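Local coordinates for GTPase activator-like protein (Chaetomium thermophilum, PDB 5HIU) that probably stimulates GTP hydrolysis by a partner GTPase as a TSC2 protein, of which this chain is the all-helical N-terminal part, at residues L323-T326 and A327-Y331; V334-S337 and L338-G342. All coordinates share one frame; numbering follows the deposited sequence.

Interaction 1: residues L323-T326 and A327-Y331; sequences LRKT and AEKGY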
ATOM      1  N   LEU A 323       0.071 -16.804 -12.723  1.00 52.32           N
ATOM      2  CA  LEU A 323       0.124 -17.899 -13.688  1.00 53.89           C
ATOM      3  C   LEU A 323      -1.117 -18.073 -14.566  1.00 57.87           C
ATOM      4  O   LEU A 323      -1.080 -18.860 -15.499  1.00 59.52           O
ATOM      5  CB  LEU A 323       0.386 -19.217 -12.976  1.00 55.81           C
ATOM      6  CG  LEU A 323       1.814 -19.381 -12.466  1.00 57.37           C
ATOM      7  CD1 LEU A 323       1.854 -20.408 -11.352  1.00 58.13           C
ATOM      8  CD2 LEU A 323       2.755 -19.785 -13.587  1.00 60.73           C
ATOM      9  N   ARG A 324      -2.218 -17.384 -14.282  1.00 59.05           N
ATOM     10  CA  ARG A 324      -3.355 -17.398 -15.200  1.00 65.07           C
ATOM     11  C   ARG A 324      -3.185 -16.370 -16.317  1.00 72.26           C
ATOM     12  O   ARG A 324      -4.032 -16.275 -17.222  1.00 78.70           O
ATOM     13  CB  ARG A 324      -4.639 -17.070 -14.470  1.00 69.64           C
ATOM     14  CG  ARG A 324      -4.908 -17.877 -13.224  1.00 70.66           C
ATOM     15  CD  ARG A 324      -6.223 -17.399 -12.647  1.00 74.50           C
ATOM     16  NE  ARG A 324      -6.515 -18.057 -11.388  1.00 77.45           N
ATOM     17  CZ  ARG A 324      -6.928 -19.314 -11.277  1.00 78.45           C
ATOM     18  NH1 ARG A 324      -7.101 -20.067 -12.361  1.00 84.57           N
ATOM     19  NH2 ARG A 324      -7.163 -19.825 -10.068  1.00 76.10           N
ATOM     20  N   LYS A 325      -2.110 -15.591 -16.259  1.00 72.72           N
ATOM     21  CA  LYS A 325      -1.897 -14.540 -17.230  1.00 75.89           C
ATOM     22  C   LYS A 325      -1.023 -14.960 -18.407  1.00 81.66           C
ATOM     23  O   LYS A 325      -0.364 -16.005 -18.382  1.00 80.40           O
ATOM     24  CB  LYS A 325      -1.319 -13.321 -16.537  1.00 76.20           C
ATOM     25  CG  LYS A 325      -2.104 -12.884 -15.312  1.00 77.09           C
ATOM     26  CD  LYS A 325      -3.554 -12.548 -15.617  1.00 75.53           C
ATOM     27  CE  LYS A 325      -4.263 -12.183 -14.333  1.00 78.19           C
ATOM     28  NZ  LYS A 325      -5.625 -11.658 -14.575  1.00 84.80           N
ATOM     29  N   THR A 326      -1.057 -14.116 -19.443  1.00 91.25           N
ATOM     30  CA  THR A 326      -0.436 -14.370 -20.752  1.00 95.53           C
ATOM     31  C   THR A 326       0.390 -13.166 -21.198  1.00 98.58           C
ATOM     32  O   THR A 326       0.017 -12.025 -20.924  1.00104.19           O
ATOM     33  CB  THR A 326      -1.506 -14.565 -21.843  1.00 91.61           C
ATOM     34  OG1 THR A 326      -2.284 -13.365 -21.946  1.00 84.22           O
ATOM     35  CG2 THR A 326      -2.413 -15.759 -21.526  1.00 89.33           C
ATOM     36  N   ALA A 327       1.480 -13.422 -21.923  1.00100.64           N
ATOM     37  CA  ALA A 327       2.372 -12.360 -22.423  1.00104.87           C
ATOM     38  C   ALA A 327       1.624 -11.223 -23.124  1.00106.47           C
ATOM     39  O   ALA A 327       2.026 -10.062 -23.023  1.00 98.58           O
ATOM     40  CB  ALA A 327       3.410 -12.948 -23.366  1.00110.96           C
ATOM     41  N   GLU A 328       0.550 -11.574 -23.837  1.00111.05           N
ATOM     42  CA  GLU A 328      -0.300 -10.611 -24.549  1.00111.95           C
ATOM     43  C   GLU A 328      -1.011  -9.674 -23.592  1.00105.47           C
ATOM     44  O   GLU A 328      -1.009  -8.459 -23.793  1.00108.54           O
ATOM     45  CB  GLU A 328      -1.351 -11.341 -25.388  1.00118.39           C
ATOM     46  CG  GLU A 328      -0.777 -12.176 -26.522  1.00124.84           C
ATOM     47  CD  GLU A 328      -1.449 -13.533 -26.651  1.00128.19           C
ATOM     48  OE1 GLU A 328      -1.627 -14.214 -25.612  1.00122.60           O
ATOM     49  OE2 GLU A 328      -1.784 -13.923 -27.792  1.00129.80           O
ATOM     50  N   LYS A 329      -1.622 -10.239 -22.554  1.00103.00           N
ATOM     51  CA  LYS A 329      -2.227  -9.432 -21.493  1.00104.71           C
ATOM     52  C   LYS A 329      -1.180  -8.514 -20.830  1.00100.26           C
ATOM     53  O   LYS A 329      -1.528  -7.589 -20.083  1.00 97.94           O
ATOM     54  CB  LYS A 329      -2.891 -10.326 -20.444  1.00107.86           C
ATOM     55  CG  LYS A 329      -4.137 -11.058 -20.918  1.00115.22           C
ATOM     56  CD  LYS A 329      -4.557 -12.113 -19.904  1.00116.04           C
ATOM     57  CE  LYS A 329      -5.587 -13.074 -20.469  1.00121.16           C
ATOM     58  NZ  LYS A 329      -5.938 -14.104 -19.450  1.00124.24           N
ATOM     59  N   GLY A 330       0.096  -8.786 -21.111  1.00 94.37           N
ATOM     60  CA  GLY A 330       1.202  -7.923 -20.721  1.00 88.03           C
ATOM     61  C   GLY A 330       1.983  -8.479 -19.547  1.00 84.40           C
ATOM     62  O   GLY A 330       2.919  -7.834 -19.083  1.00 83.07           O
ATOM     63  N   TYR A 331       1.611  -9.678 -19.080  1.00 77.63           N
ATOM     64  CA  TYR A 331       2.158 -10.243 -17.846  1.00 73.57           C
ATOM     65  C   TYR A 331       3.385 -11.094 -18.128  1.00 71.21           C
ATOM     66  O   TYR A 331       3.441 -11.758 -19.155  1.00 76.74           O
ATOM     67  CB  TYR A 331       1.105 -11.087 -17.118  1.00 69.22           C
ATOM     68  CG  TYR A 331      -0.093 -10.311 -16.599  1.00 70.16           C
ATOM     69  CD1 TYR A 331      -1.165 -10.005 -17.434  1.00 74.21           C
ATOM     70  CD2 TYR A 331      -0.171  -9.909 -15.267  1.00 70.43           C
ATOM     71  CE1 TYR A 331      -2.275  -9.313 -16.963  1.00 77.38           C
ATOM     72  CE2 TYR A 331      -1.276  -9.209 -14.783  1.00 71.74           C
ATOM     73  CZ  TYR A 331      -2.327  -8.907 -15.635  1.00 75.97           C
ATOM     74  OH  TYR A 331      -3.433  -8.216 -15.170  1.00 73.21           O
TER
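Thr326 O faces back across a tight turn toward the amides of Gly330 and Tyr331, so the chain folds over on itself within six residues. The bond from Tyr331 N to Thr326 O is weak at 3.4 Å, though fairly straight. The bonds from Gly330 N to Thr326 O and to Ala327 O are also weak, and the placement of that nitrogen is less sure. Between Thr326 and Gly330, residues 327-329 take helical backbone angles, and Gly330 then swings to a positive phi of 105°. Glycine suits this spot because, lacking a CB, it cannot press on the carbonyl O of Lys329.

Threonine adds a side-chain clamp at the start of the turn: Thr326 OG1 accepts Lys329 N at 3.3 Å, with an N-H...O angle of 163°. Lys329, extended beyond CG, crosses the hydroxyl with its methylenes, CG lying 3.1 Å from Thr326 OG1.

The second contact is hydrophobic, although it uses a lysine. Lys325 lays its methylenes over one face of the Tyr331 ring in a CH-pi contact, with CG 3.5 Å from the ring centroid and almost on its normal. A bend at chi2 (-59°) turns the chain along the ring, and Lys325 NZ finishes 4.1 Å from Tyr331 OH. A long aliphatic stem can thus cover an aromatic face while its ammonium ends beyond the ring. The ammonium groups Lys325 NZ and Lys329 NZ are 5.5 Å apart, close enough that they may repel each other mildly. Trp270 of helix 266-277 touches both Lys325 and Tyr331, so the turn packs against that helix.

The weak 6→1 bond to Thr326 O and the doubtful 5→2 bond to Ala327 O, with glycine at the left-handed position, resemble a Schellman motif after a helix-like turn, here in a loop between helices of an alpha-solenoid.

Interaction 2: residues V334-S337 and L338-G342; sequences VPLS and LLVGG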
ATOM      1  N   VAL A 334       6.376 -17.297 -16.173  1.00 71.62           N
ATOM      2  CA  VAL A 334       7.144 -17.912 -15.105  1.00 72.99           C
ATOM      3  C   VAL A 334       7.828 -19.185 -15.619  1.00 78.60           C
ATOM      4  O   VAL A 334       7.216 -19.956 -16.357  1.00 81.65           O
ATOM      5  CB  VAL A 334       6.230 -18.268 -13.926  1.00 67.51           C
ATOM      6  CG1 VAL A 334       7.019 -18.969 -12.836  1.00 70.85           C
ATOM      7  CG2 VAL A 334       5.563 -17.020 -13.370  1.00 67.09           C
ATOM      8  N   PRO A 335       9.093 -19.420 -15.222  1.00 82.00           N
ATOM      9  CA  PRO A 335       9.758 -20.666 -15.625  1.00 82.41           C
ATOM     10  C   PRO A 335       9.209 -21.879 -14.903  1.00 81.40           C
ATOM     11  O   PRO A 335       9.110 -21.885 -13.676  1.00 80.58           O
ATOM     12  CB  PRO A 335      11.226 -20.456 -15.238  1.00 87.23           C
ATOM     13  CG  PRO A 335      11.328 -19.128 -14.565  1.00 86.96           C
ATOM     14  CD  PRO A 335       9.955 -18.552 -14.399  1.00 84.86           C
ATOM     15  N   LEU A 336       8.850 -22.910 -15.651  1.00 81.08           N
ATOM     16  CA  LEU A 336       8.278 -24.071 -15.017  1.00 79.66           C
ATOM     17  C   LEU A 336       9.306 -24.736 -14.115  1.00 81.76           C
ATOM     18  O   LEU A 336       9.014 -25.051 -12.966  1.00 79.86           O
ATOM     19  CB  LEU A 336       7.782 -25.059 -16.049  1.00 81.61           C
ATOM     20  CG  LEU A 336       7.059 -26.257 -15.428  1.00 84.56           C
ATOM     21  CD1 LEU A 336       5.838 -25.775 -14.646  1.00 82.80           C
ATOM     22  CD2 LEU A 336       6.681 -27.271 -16.505  1.00 85.57           C
ATOM     23  N   SER A 337      10.508 -24.944 -14.645  1.00 86.22           N
ATOM     24  CA  SER A 337      11.596 -25.567 -13.892  1.00 90.49           C
ATOM     25  C   SER A 337      11.775 -24.884 -12.539  1.00 89.33           C
ATOM     26  O   SER A 337      11.589 -25.521 -11.494  1.00 84.49           O
ATOM     27  CB  SER A 337      12.884 -25.495 -14.706  1.00 95.99           C
ATOM     28  OG  SER A 337      12.980 -24.233 -15.346  1.00 98.13           O
ATOM     29  N   LEU A 338      12.097 -23.585 -12.575  1.00 87.94           N
ATOM     30  CA  LEU A 338      12.195 -22.741 -11.369  1.00 88.07           C
ATOM     31  C   LEU A 338      10.981 -22.900 -10.455  1.00 84.14           C
ATOM     32  O   LEU A 338      11.117 -23.209  -9.273  1.00 85.26           O
ATOM     33  CB  LEU A 338      12.301 -21.252 -11.745  1.00 88.43           C
ATOM     34  CG  LEU A 338      13.629 -20.572 -12.091  1.00 90.52           C
ATOM     35  CD1 LEU A 338      14.607 -20.806 -10.952  1.00 97.50           C
ATOM     36  CD2 LEU A 338      14.224 -21.020 -13.423  1.00 94.65           C
ATOM     37  N   LEU A 339       9.796 -22.677 -11.009  1.00 80.34           N
ATOM     38  CA  LEU A 339       8.581 -22.741 -10.214  1.00 80.53           C
ATOM     39  C   LEU A 339       8.576 -24.014  -9.414  1.00 81.23           C
ATOM     40  O   LEU A 339       8.430 -23.993  -8.206  1.00 88.33           O
ATOM     41  CB  LEU A 339       7.329 -22.676 -11.092  1.00 80.21           C
ATOM     42  CG  LEU A 339       6.008 -22.600 -10.322  1.00 78.54           C
ATOM     43  CD1 LEU A 339       5.990 -21.421  -9.356  1.00 76.28           C
ATOM     44  CD2 LEU A 339       4.839 -22.512 -11.291  1.00 78.67           C
ATOM     45  N   VAL A 340       8.771 -25.123 -10.108  1.00 88.51           N
ATOM     46  CA  VAL A 340       8.740 -26.449  -9.496  1.00 88.58           C
ATOM     47  C   VAL A 340       9.895 -26.600  -8.518  1.00 88.26           C
ATOM     48  O   VAL A 340       9.722 -27.180  -7.447  1.00 88.80           O
ATOM     49  CB  VAL A 340       8.764 -27.552 -10.573  1.00 90.76           C
ATOM     50  CG1 VAL A 340       8.754 -28.940  -9.953  1.00 92.57           C
ATOM     51  CG2 VAL A 340       7.555 -27.399 -11.482  1.00 91.48           C
ATOM     52  N   GLY A 341      11.060 -26.063  -8.884  1.00 87.34           N
ATOM     53  CA  GLY A 341      12.203 -26.022  -7.980  1.00 89.91           C
ATOM     54  C   GLY A 341      11.825 -25.335  -6.682  1.00 92.97           C
ATOM     55  O   GLY A 341      12.101 -25.847  -5.587  1.00 93.55           O
ATOM     56  N   GLY A 342      11.177 -24.176  -6.816  1.00 91.76           N
ATOM     57  CA  GLY A 342      10.656 -23.428  -5.676  1.00 92.26           C
ATOM     58  C   GLY A 342       9.596 -24.188  -4.897  1.00 94.56           C
ATOM     59  O   GLY A 342       9.610 -24.201  -3.668  1.00103.32           O
TER
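Pro335 and Leu338 meet at the N-terminus of helix 336-348, with Pro335 in the N-cap position and its carbonyl starting the alpha-helical bond ladder. Proline brings no N-H of its own to a helix end where amides outnumber available carbonyls, yet its carbonyl serves as the first acceptor.

Pro335 O takes Leu339 N at 2.9 Å. The next rung is straighter: Val340 N reaches Leu336 O at 2.9 Å, with an N-H...O angle of 171°. Ser337 O is then satisfied by Gly341 N at 2.7 Å, and Leu338 O by Gly342 N. Four successive carbonyls thus each receive the amide four residues on, the last two from glycines. Serine, small and polar, sits on the exposed side of this first turn.

Apolar contacts run alongside the ladder. The puckered proline ring offers CB and CG to Leu338, whose CD2 comes within 3.5 Å of Pro335 CB. Leu290 of helix 281-294 touches Pro335, Leu338 and Leu339, in keeping with the apolar character of these residues. On another flank, Leu336 and Val340 point the same way, one turn apart, and both touch Ile385 of helix 383-391.

Val334 lies ahead of the cap; with its CG1 anti to the backbone N (chi1 177°), this methyl reaches forward over the first turn to 4.1 Å from Leu339 CB. The branched Val340 packs against the backbone as well: its CG2 lies 3.1 Å from Leu336 O and 3.9 Å from Leu336 CD1.

Helix 302-322 ends just before interaction 1, which closes a small loop at the solenoid surface; the chain then runs a few residues further to interaction 2, where helix 336-348 begins. The two lie in series, neither nesting nor crossing, with centres about 17 Å apart. Leu323 joins them: its CD1 lies 3.7 Å from Leu339 CD2 and its CD2 3.8 Å from Val334 CB, so the chain entering the first turn packs against the start of the next helix. Leu323 also touches helix 352-366. Together the 323-331 and 334-342 regions link helices 266-277, 281-294, 352-366 and 383-391 around one interhelical connection.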